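Local coordinates for autoinducer 2-binding protein LsrB (Clostridium saccharobutylicum DSM 13864, PDB 6DSP), which binds the quorum-sensing signal autoinducer-2, held here in its cyclic tetrahydroxytetrahydrofuran form, as a receptor of the bacterial solute-binding protein 2 family, at residues Val135-Asp140 against Thr246-Ala251; Tyr156-Ser161 against Leu219-Asp224; Ala227-Ala232 against Asn254-Tyr259; Leu265-Leu270 against Ile336-Asn341. One frame throughout, in Å; residues are numbered along the deposited sequence.

In the fold
All four contacts lie in the lobe built on the parallel sheet 187-195, 155-160, 219-222 and 246-249. Contact 2 pairs the two central strands of the sheet and is wholly buried, with main-chain hydrogen bonds and an asparagine amide packed among aromatic rings. Contact 1 lays helix 127-144 on an outermost strand, 246-249, also buried but without a hydrogen bond between its segments. Contact 3, buried too, packs helix 227-237 against residues 254-259 by apolar and CH-pi touches. Contact 4 is a short antiparallel pair, only partly buried, with charged and water-bridged groups. Its Trp-268 touches Leu-228 and Met-256 of contact 3. Phe-250, Asn-223, Asp-224 and Leu-270 bring contacts 1, 2 and 4 to the autoinducer-2 pocket.

Contact 1 of 4, residues Val135-Asp140 against Thr246-Ala251; sequences VQMGYD and TITGFA
Helix 135-140 lies over strand 246-249 with the axes 7.9 Å apart and the directions nearly antiparallel, at 154°. Gly-138 comes closest to the strand, its CA 6.0 Å from the CA of Thr-248. With no side chain there, the methyl CG2 of Thr-248 reaches the backbone and lies 3.8 Å from Gly-138 N. The methyl CG2 of Thr-246 sits near the carbonyl O of the same glycine. Met-137 covers the next part of the strand and crosses Thr-248 obliquely. Its CB is 3.5 Å from Thr-248 OG1. The chain then bends at chi3 (-63°), which places CE 3.5 Å from the carbonyl O of Gly-249. The same methyl touches CE1 of the Phe-250 ring at 4.1 Å. The threonine hydroxyls are bonded elsewhere: OG1 of Thr-248 to Arg-267 O, and OG1 of Thr-246 to Arg-145 NE. Gly-249 has a backbone conformation that a residue with a CB would take only with strain. Phe-250 touches the bound ligand and meets Trp-171 and Trp-271 edge-to-face. This is the alpha/beta lobe of a periplasmic binding protein, a helix covering a strand whose C-terminal end leads into the ligand pocket.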
# COMPACT_ATOMS: atom_id res chain seq x y z
N VAL A 135 13.81 1.86 3.54
CA VAL A 135 15.10 1.85 4.23
C VAL A 135 15.83 3.17 4.04
O VAL A 135 16.42 3.70 4.99
CB VAL A 135 15.94 0.65 3.75
CG1 VAL A 135 17.32 0.72 4.39
CG2 VAL A 135 15.22 -0.67 4.06
N GLN A 136 15.77 3.74 2.83
CA GLN A 136 16.47 5.00 2.56
C GLN A 136 15.88 6.15 3.36
O GLN A 136 16.62 7.01 3.86
CB GLN A 136 16.43 5.32 1.07
CG GLN A 136 17.20 6.59 0.74
CD GLN A 136 18.71 6.40 0.92
OE1 GLN A 136 19.28 5.42 0.44
NE2 GLN A 136 19.35 7.32 1.62
N MET A 137 14.55 6.21 3.49
CA MET A 137 13.96 7.24 4.34
C MET A 137 14.43 7.09 5.77
O MET A 137 14.75 8.08 6.43
CB MET A 137 12.44 7.15 4.30
CG MET A 137 11.84 7.56 2.96
SD MET A 137 10.04 7.76 2.98
CE MET A 137 9.52 6.11 3.37
N GLY A 138 14.48 5.85 6.26
CA GLY A 138 14.98 5.60 7.61
C GLY A 138 16.42 6.04 7.77
O GLY A 138 16.77 6.70 8.74
N TYR A 139 17.27 5.65 6.80
CA TYR A 139 18.67 6.05 6.82
C TYR A 139 18.80 7.58 6.91
O TYR A 139 19.54 8.12 7.75
CB TYR A 139 19.33 5.53 5.54
CG TYR A 139 20.81 5.90 5.42
CD1 TYR A 139 21.20 7.16 4.99
CD2 TYR A 139 21.80 4.98 5.74
CE1 TYR A 139 22.54 7.52 4.88
CE2 TYR A 139 23.15 5.32 5.64
CZ TYR A 139 23.51 6.59 5.21
OH TYR A 139 24.85 6.94 5.11
N ASP A 140 18.07 8.29 6.04
CA ASP A 140 18.19 9.74 6.03
C ASP A 140 17.76 10.37 7.35
O ASP A 140 18.42 11.28 7.88
CB ASP A 140 17.39 10.32 4.87
CG ASP A 140 18.03 9.99 3.52
OD1 ASP A 140 19.23 9.67 3.48
OD2 ASP A 140 17.35 10.08 2.50
N THR A 246 13.68 7.06 15.40
CA THR A 246 13.32 7.34 14.02
C THR A 246 12.18 6.44 13.59
O THR A 246 12.30 5.22 13.63
CB THR A 246 14.50 7.18 13.07
OG1 THR A 246 15.52 8.15 13.43
CG2 THR A 246 14.07 7.36 11.62
N ILE A 247 11.07 7.05 13.18
CA ILE A 247 9.89 6.36 12.68
C ILE A 247 9.69 6.80 11.24
O ILE A 247 9.71 8.01 10.96
CB ILE A 247 8.66 6.72 13.53
CG1 ILE A 247 8.83 6.17 14.96
CG2 ILE A 247 7.38 6.17 12.87
CD1 ILE A 247 7.97 6.87 15.99
N THR A 248 9.50 5.84 10.34
CA THR A 248 9.15 6.20 8.97
C THR A 248 8.20 5.14 8.46
O THR A 248 7.88 4.18 9.17
CB THR A 248 10.39 6.36 8.08
OG1 THR A 248 10.01 7.02 6.87
CG2 THR A 248 11.06 5.02 7.78
N GLY A 249 7.72 5.31 7.23
CA GLY A 249 6.73 4.38 6.72
C GLY A 249 5.95 5.03 5.60
O GLY A 249 6.39 6.00 4.99
N PHE A 250 4.78 4.44 5.33
CA PHE A 250 3.90 4.90 4.27
C PHE A 250 2.55 5.35 4.83
O PHE A 250 1.88 4.57 5.53
CB PHE A 250 3.63 3.78 3.26
CG PHE A 250 4.83 3.39 2.41
CD1 PHE A 250 5.80 4.33 1.98
CD2 PHE A 250 4.95 2.07 1.97
CE1 PHE A 250 6.86 3.94 1.16
CE2 PHE A 250 5.99 1.67 1.14
CZ PHE A 250 6.95 2.61 0.73
N ALA A 251 2.12 6.56 4.45
CA ALA A 251 0.77 7.02 4.78
C ALA A 251 0.48 8.26 3.96
O ALA A 251 1.40 8.98 3.57
CB ALA A 251 0.61 7.33 6.28

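Contact 2 of 4, residues Tyr156-Ser161 against Leu219-Asp224; sequences YCWHYS and LIICND. With PAV ((2R,4S)-2-methyl-2,3,3,4-tetrahydroxytetrahydrofuran), chain C.
Trp-158 overlaps Ile-221 with its indole, the two side chains lying side by side and pointing the same way. CG2 of Ile-221 makes a CH-pi contact, 4.0 Å from the centroid of the six-membered ring of Trp-158. CD1 of Ile-221 sits over a face of the same indole, toward the rim. The amide of Asn-223 meets the indole edge instead, OD1 3.3 Å from Trp-158 CE3, with the planes 79° apart. ND2 of the same amide lies over one face of the Tyr-160 ring, 3.6 Å above its plane. Asn-223 OD1 is buried with no hydrogen-bond partner in the model; its near neighbours across the contact are carbons, Trp-158 CE3 and Tyr-160 CB and CD1. Strands 156-160 and 219-222 run parallel. Cys-157 N donates to Leu-219 O, Ile-221 N to Cys-157 O at 2.9 Å, and His-159 N to Ile-221 O. At the strand ends, CB of Asp-224 packs on CA and CB of Tyr-160. OD2 of Asp-224 accepts from the backbone N of Thr-226 and of Ala-227. Asp-224 touches the ligand without a hydrogen bond, its CA 3.5 Å from O5. Its OD1 accepts from NE2 of Gln-168, which does bond to the ligand. The chemistry implies an amide held by aromatic packing, beside an aspartate that caps the start of helix 227-237 and, through Gln-168, probably steadies a ligand donor.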
# COMPACT_ATOMS: atom_id res chain seq x y z
N TYR A 156 16.46 -2.02 14.84
CA TYR A 156 15.24 -1.66 14.12
C TYR A 156 14.27 -2.84 14.10
O TYR A 156 14.61 -3.98 14.44
CB TYR A 156 15.56 -1.24 12.67
CG TYR A 156 15.90 -2.41 11.80
CD1 TYR A 156 17.19 -2.98 11.80
CD2 TYR A 156 14.94 -2.98 10.99
CE1 TYR A 156 17.47 -4.08 11.02
CE2 TYR A 156 15.23 -4.08 10.21
CZ TYR A 156 16.46 -4.63 10.24
OH TYR A 156 16.73 -5.72 9.45
N CYS A 157 13.05 -2.55 13.67
CA CYS A 157 12.11 -3.62 13.30
C CYS A 157 11.07 -3.04 12.37
O CYS A 157 11.04 -1.83 12.11
CB CYS A 157 11.44 -4.25 14.54
SG CYS A 157 10.21 -3.25 15.39
N TRP A 158 10.21 -3.93 11.87
CA TRP A 158 9.10 -3.59 11.00
C TRP A 158 7.78 -3.70 11.77
O TRP A 158 7.62 -4.61 12.61
CB TRP A 158 9.03 -4.55 9.79
CG TRP A 158 10.22 -4.51 8.89
CD1 TRP A 158 11.45 -5.05 9.13
CD2 TRP A 158 10.27 -3.95 7.58
NE1 TRP A 158 12.27 -4.83 8.05
CE2 TRP A 158 11.57 -4.16 7.08
CE3 TRP A 158 9.34 -3.30 6.77
CZ2 TRP A 158 11.98 -3.70 5.82
CZ3 TRP A 158 9.73 -2.85 5.53
CH2 TRP A 158 11.02 -3.07 5.05
N HIS A 159 6.88 -2.76 11.53
CA HIS A 159 5.53 -2.73 12.13
C HIS A 159 4.56 -2.47 10.99
O HIS A 159 4.57 -1.39 10.38
CB HIS A 159 5.45 -1.61 13.19
CG HIS A 159 4.07 -1.40 13.75
ND1 HIS A 159 3.77 -0.35 14.60
CD2 HIS A 159 2.90 -2.06 13.55
CE1 HIS A 159 2.48 -0.38 14.91
NE2 HIS A 159 1.93 -1.41 14.29
N TYR A 160 3.74 -3.47 10.66
CA TYR A 160 2.78 -3.29 9.57
C TYR A 160 1.50 -4.06 9.89
O TYR A 160 1.21 -4.35 11.05
CB TYR A 160 3.44 -3.52 8.20
CG TYR A 160 4.11 -4.84 7.93
CD1 TYR A 160 5.40 -5.10 8.39
CD2 TYR A 160 3.48 -5.80 7.14
CE1 TYR A 160 6.05 -6.28 8.03
CE2 TYR A 160 4.13 -6.99 6.82
CZ TYR A 160 5.41 -7.21 7.27
OH TYR A 160 6.08 -8.35 6.93
N SER A 161 0.72 -4.37 8.85
CA SER A 161 -0.64 -4.86 9.07
C SER A 161 -0.69 -6.32 9.49
O SER A 161 -1.27 -6.65 10.53
CB SER A 161 -1.49 -4.62 7.83
OG SER A 161 -0.98 -5.32 6.70
N LEU A 219 15.06 2.61 14.98
CA LEU A 219 14.28 2.80 13.76
C LEU A 219 13.10 1.84 13.77
O LEU A 219 13.28 0.64 14.00
CB LEU A 219 15.19 2.47 12.55
CG LEU A 219 14.51 2.36 11.19
CD1 LEU A 219 13.90 3.71 10.77
CD2 LEU A 219 15.50 1.81 10.17
N ILE A 220 11.91 2.36 13.49
CA ILE A 220 10.72 1.51 13.32
C ILE A 220 10.17 1.79 11.93
O ILE A 220 9.79 2.93 11.65
CB ILE A 220 9.65 1.78 14.39
CG1 ILE A 220 10.26 1.73 15.81
CG2 ILE A 220 8.50 0.72 14.23
CD1 ILE A 220 9.29 2.16 16.90
N ILE A 221 10.18 0.77 11.07
CA ILE A 221 9.72 0.92 9.69
C ILE A 221 8.26 0.51 9.66
O ILE A 221 7.94 -0.67 9.83
CB ILE A 221 10.55 0.06 8.71
CG1 ILE A 221 12.07 0.40 8.82
CG2 ILE A 221 10.05 0.29 7.29
CD1 ILE A 221 12.93 -0.58 8.01
N CYS A 222 7.38 1.47 9.41
CA CYS A 222 5.93 1.27 9.50
C CYS A 222 5.33 1.30 8.09
O CYS A 222 4.72 2.31 7.70
CB CYS A 222 5.32 2.37 10.36
SG CYS A 222 5.97 2.30 12.05
N ASN A 223 5.49 0.20 7.34
CA ASN A 223 5.04 0.11 5.95
C ASN A 223 3.55 -0.20 5.83
O ASN A 223 3.14 -1.14 5.15
CB ASN A 223 5.87 -0.92 5.17
CG ASN A 223 5.98 -2.27 5.90
OD1 ASN A 223 6.25 -2.33 7.10
ND2 ASN A 223 5.84 -3.35 5.14
N ASP A 224 2.73 0.62 6.50
CA ASP A 224 1.28 0.46 6.52
C ASP A 224 0.67 1.78 7.00
O ASP A 224 1.17 2.40 7.94
CB ASP A 224 0.88 -0.68 7.44
CG ASP A 224 -0.63 -0.71 7.67
OD1 ASP A 224 -1.35 -1.11 6.73
OD2 ASP A 224 -1.08 -0.27 8.76
O2 PAV C . 1.25 0.98 3.00
C2 PAV C . -0.12 1.11 2.56
C1 PAV C . -0.49 2.57 2.20
O5 PAV C . -0.94 0.85 3.83
C5 PAV C . -2.17 0.41 3.42
C4 PAV C . -2.10 0.16 1.91
O4 PAV C . -2.72 -1.08 1.58
C3 PAV C . -0.59 0.20 1.65
O3 PAV C . -0.32 0.62 0.35
O13 PAV C . -0.02 -1.07 1.91

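Contact 3 of 4, residues Ala227-Ala232 against Asn254-Tyr259; sequences ALPGQA and NSMKQY
Ala-232 sets its CB over one face of the Tyr-259 ring, 3.8 Å from the centroid and 16° off the ring normal. This is a CH-pi contact, displaced toward the CG side: CB is 3.7 Å from Tyr-259 CG. The other end of the ring reaches Pro-229. CE2 of Tyr-259 is 3.9 Å from Pro-229 CB, and the carbonyl O of Pro-229 approaches the ring obliquely. The hydroxyl of Tyr-259 is hydrogen-bonded to OE1 of Gln-233, one residue beyond the segment on the same helix. The tyrosine thus meets helix 227-237 with both its ring and its hydroxyl. Met-256 lies next to it. Its chain is bent at chi2 (-60°) and again at chi3 (-61°), which place SD and CE. SD lies 3.8 Å from Pro-229 CB, the two side chains crossing at about a right angle. Helix 227-237 follows strand 219-222 and precedes strand 246-249, so it is the crossover helix of a parallel beta-alpha-beta unit. Residues 254-259 come after that unit and run into helix 257-261, with Met-256 and Tyr-259 facing Leu-228, Pro-229 and Ala-232 of helix 227-237. CE of Met-256 lies 3.7 Å from Leu-228 CG, the two side chains crossing at a slant, and also touches Ala-232 CB at 4.1 Å. Trp-268 touches both Leu-228 and Met-256.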
# COMPACT_ATOMS: atom_id res chain seq x y z
N ALA A 227 -0.32 1.54 10.77
CA ALA A 227 0.82 1.41 11.67
C ALA A 227 1.61 2.70 11.79
O ALA A 227 2.09 3.02 12.88
CB ALA A 227 1.75 0.32 11.16
N LEU A 228 1.79 3.45 10.69
CA LEU A 228 2.61 4.66 10.77
C LEU A 228 2.02 5.72 11.70
O LEU A 228 2.71 6.15 12.63
CB LEU A 228 2.92 5.19 9.36
CG LEU A 228 3.73 6.49 9.40
CD1 LEU A 228 5.07 6.34 10.17
CD2 LEU A 228 3.99 7.00 7.99
N PRO A 229 0.76 6.16 11.52
CA PRO A 229 0.23 7.14 12.49
C PRO A 229 0.07 6.55 13.87
O PRO A 229 0.25 7.26 14.86
CB PRO A 229 -1.10 7.58 11.87
CG PRO A 229 -1.47 6.44 10.88
CD PRO A 229 -0.12 5.96 10.36
N GLY A 230 -0.22 5.25 13.98
CA GLY A 230 -0.32 4.67 15.31
C GLY A 230 1.03 4.67 16.02
O GLY A 230 1.10 4.93 17.23
N GLN A 231 2.11 4.38 15.28
CA GLN A 231 3.43 4.38 15.89
C GLN A 231 3.85 5.80 16.28
O GLN A 231 4.47 6.00 17.32
CB GLN A 231 4.42 3.82 14.89
CG GLN A 231 5.81 3.58 15.52
CD GLN A 231 5.73 2.53 16.59
OE1 GLN A 231 5.49 1.35 16.29
NE2 GLN A 231 5.96 2.92 17.86
N ALA A 232 3.52 6.78 15.44
CA ALA A 232 3.80 8.17 15.81
C ALA A 232 3.04 8.55 17.07
O ALA A 232 3.59 9.17 18.00
CB ALA A 232 3.46 9.10 14.67
N ASN A 254 -1.93 14.06 4.65
CA ASN A 254 -2.76 14.79 5.61
C ASN A 254 -2.80 14.07 6.96
O ASN A 254 -2.86 14.73 8.00
CB ASN A 254 -4.19 14.98 5.09
CG ASN A 254 -4.30 16.05 4.02
OD1 ASN A 254 -3.32 16.68 3.62
ND2 ASN A 254 -5.52 16.26 3.52
N SER A 255 -2.75 12.73 6.96
CA SER A 255 -2.85 12.00 8.21
C SER A 255 -1.62 12.17 9.08
O SER A 255 -1.67 11.85 10.28
CB SER A 255 -3.13 10.51 7.97
OG SER A 255 -1.99 9.87 7.44
N MET A 256 -0.49 12.65 8.52
CA MET A 256 0.76 12.75 9.26
C MET A 256 1.21 14.17 9.51
O MET A 256 2.21 14.35 10.22
CB MET A 256 1.90 12.00 8.53
CG MET A 256 1.63 10.52 8.29
SD MET A 256 1.37 9.59 9.83
CE MET A 256 2.98 9.84 10.64
N LYS A 257 0.54 15.18 8.94
CA LYS A 257 1.07 16.53 9.03
C LYS A 257 1.23 16.98 10.47
O LYS A 257 2.24 17.61 10.83
CB LYS A 257 0.20 17.51 8.26
CG LYS A 257 0.34 17.39 6.75
CD LYS A 257 -0.65 18.28 6.08
CE LYS A 257 -0.61 18.14 4.57
NZ LYS A 257 -1.68 18.96 3.93
N GLN A 258 0.24 16.69 11.33
CA GLN A 258 0.33 17.17 12.70
C GLN A 258 1.48 16.51 13.45
O GLN A 258 2.21 17.18 14.19
CB GLN A 258 -0.99 16.97 13.45
CG GLN A 258 -1.00 17.71 14.78
CD GLN A 258 -0.89 19.20 14.55
OE1 GLN A 258 0.09 19.85 14.95
NE2 GLN A 258 -1.91 19.77 13.90
N TYR A 259 1.67 15.20 13.25
CA TYR A 259 2.81 14.53 13.87
C TYR A 259 4.12 15.15 13.41
O TYR A 259 5.06 15.28 14.19
CB TYR A 259 2.82 13.03 13.53
CG TYR A 259 1.68 12.25 14.16
CD1 TYR A 259 1.50 12.23 15.54
CD2 TYR A 259 0.74 11.54 13.36
CE1 TYR A 259 0.43 11.56 16.12
CE2 TYR A 259 -0.32 10.84 13.93
CZ TYR A 259 -0.47 10.87 15.32
OH TYR A 259 -1.54 10.19 15.85

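Contact 4 of 4, residues Leu265-Leu270 against Ile336-Asn341; sequences LTRWGL and IFTKDN
The indole of Trp-268 carries Phe-337 on one face: CB of Phe-337 stands 3.6 Å from the centroid of the six-membered ring, in a CH-pi contact. The phenyl ring is turned 34° against the indole, and its CD2 is 3.4 Å from Trp-268 NE1, which makes a weak hydrogen bond to Ala-251 O. CB of Leu-270 lies at the edge of the Phe-337 ring, in its plane. The guanidinium of Arg-267 has CG2 of Thr-338 over one face and CG2 of Ile-336 at its edge. NH1 of Arg-267 forms a salt bridge with OE1 of Glu-144. The strands form a two-stranded antiparallel sheet in which Trp-268 and Phe-337 are the hydrogen-bonded pair. Phe-337 N donates to Trp-268 O at 2.7 Å, and Trp-268 N to Phe-337 O at 3.2 Å. Gly-269 and Ile-336 form the next, non-hydrogen-bonded pair. Thr-338 still packs along Arg-267 and Thr-266, and a water links Thr-266 O to Lys-339 N. The turn follows at Thr-338 to Asn-341: Thr-338 OG1 accepts from Asp-340 N, an ST turn. The Asn-341 amide holds it twice, ND2 donating to Ile-336 O and OD1 accepting from Thr-338 N. Leu-270 touches the bound ligand.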
# COMPACT_ATOMS: atom_id res chain seq x y z
N LEU A 265 8.08 12.87 13.87
CA LEU A 265 8.87 12.19 12.84
C LEU A 265 9.28 13.22 11.79
O LEU A 265 8.62 14.24 11.60
CB LEU A 265 8.12 11.01 12.17
CG LEU A 265 7.12 11.33 11.05
CD1 LEU A 265 6.68 10.05 10.32
CD2 LEU A 265 5.88 12.03 11.60
N THR A 266 10.33 12.88 11.07
CA THR A 266 10.88 13.78 10.08
C THR A 266 10.37 13.50 8.68
O THR A 266 10.21 14.44 7.89
CB THR A 266 12.43 13.61 10.06
OG1 THR A 266 12.93 13.85 11.38
CG2 THR A 266 13.08 14.57 9.08
N ARG A 267 10.12 12.24 8.33
CA ARG A 267 10.05 11.87 6.92
C ARG A 267 9.25 10.59 6.79
O ARG A 267 9.42 9.66 7.58
CB ARG A 267 11.49 11.65 6.41
CG ARG A 267 11.59 11.14 4.98
CD ARG A 267 13.07 11.00 4.59
NE ARG A 267 13.74 12.28 4.35
CZ ARG A 267 14.53 12.91 5.23
NH1 ARG A 267 14.73 12.40 6.45
NH2 ARG A 267 15.11 14.06 4.88
N TRP A 268 8.39 10.54 5.77
CA TRP A 268 7.65 9.32 5.42
C TRP A 268 7.33 9.44 3.94
O TRP A 268 7.65 10.45 3.32
CB TRP A 268 6.39 9.17 6.30
CG TRP A 268 5.28 10.12 5.93
CD1 TRP A 268 4.15 9.80 5.25
CD2 TRP A 268 5.18 11.51 6.27
NE1 TRP A 268 3.37 10.91 5.10
CE2 TRP A 268 3.98 11.99 5.70
CE3 TRP A 268 6.02 12.42 6.95
CZ2 TRP A 268 3.58 13.32 5.79
CZ3 TRP A 268 5.61 13.75 7.05
CH2 TRP A 268 4.41 14.18 6.48
N GLY A 269 6.69 8.41 3.37
CA GLY A 269 6.42 8.43 1.95
C GLY A 269 5.04 7.94 1.57
O GLY A 269 4.30 7.36 2.38
N LEU A 270 4.73 8.14 0.29
CA LEU A 270 3.57 7.52 -0.34
C LEU A 270 3.73 7.73 -1.84
O LEU A 270 4.83 7.56 -2.38
CB LEU A 270 2.23 8.04 0.21
CG LEU A 270 1.09 7.01 -0.01
CD1 LEU A 270 1.12 5.86 0.99
CD2 LEU A 270 -0.27 7.73 0.01
N ILE A 336 8.34 11.36 -1.33
CA ILE A 336 8.88 11.42 0.02
C ILE A 336 8.46 12.75 0.63
O ILE A 336 8.73 13.81 0.05
CB ILE A 336 10.42 11.26 0.02
CG1 ILE A 336 10.81 9.89 -0.53
CG2 ILE A 336 10.95 11.44 1.41
CD1 ILE A 336 12.28 9.78 -0.84
N PHE A 337 7.82 12.69 1.80
CA PHE A 337 7.33 13.89 2.48
C PHE A 337 8.23 14.25 3.66
O PHE A 337 8.68 13.37 4.41
CB PHE A 337 5.92 13.69 3.04
CG PHE A 337 4.93 13.22 2.03
CD1 PHE A 337 4.41 14.08 1.07
CD2 PHE A 337 4.49 11.89 2.05
CE1 PHE A 337 3.47 13.63 0.15
CE2 PHE A 337 3.53 11.46 1.13
CZ PHE A 337 3.05 12.32 0.17
N THR A 338 8.48 15.54 3.81
CA THR A 338 9.03 16.10 5.04
C THR A 338 8.25 17.38 5.34
O THR A 338 7.34 17.76 4.60
CB THR A 338 10.53 16.45 4.92
OG1 THR A 338 10.66 17.63 4.12
CG2 THR A 338 11.34 15.28 4.37
N LYS A 339 8.61 18.07 6.43
CA LYS A 339 7.94 19.33 6.70
C LYS A 339 8.13 20.33 5.57
O LYS A 339 7.34 21.27 5.45
CB LYS A 339 8.45 19.89 8.03
CG LYS A 339 9.88 20.45 7.96
CD LYS A 339 10.29 21.05 9.29
CE LYS A 339 11.77 21.33 9.31
NZ LYS A 339 12.18 22.24 8.20
N ASP A 340 9.16 20.15 4.74
CA ASP A 340 9.45 21.15 3.71
C ASP A 340 8.55 21.03 2.48
O ASP A 340 8.42 22.01 1.74
CB ASP A 340 10.91 21.03 3.27
CG ASP A 340 11.87 21.43 4.36
OD1 ASP A 340 11.46 22.23 5.24
OD2 ASP A 340 13.02 20.94 4.33
N ASN A 341 7.93 19.87 2.23
CA ASN A 341 7.01 19.76 1.10
C ASN A 341 5.63 19.24 1.45
O ASN A 341 4.76 19.24 0.56
CB ASN A 341 7.61 18.89 -0.02
CG ASN A 341 7.77 17.43 0.40
OD1 ASN A 341 7.65 17.10 1.57
ND2 ASN A 341 8.01 16.54 -0.57
O HOH W 1 10.38 17.10 8.51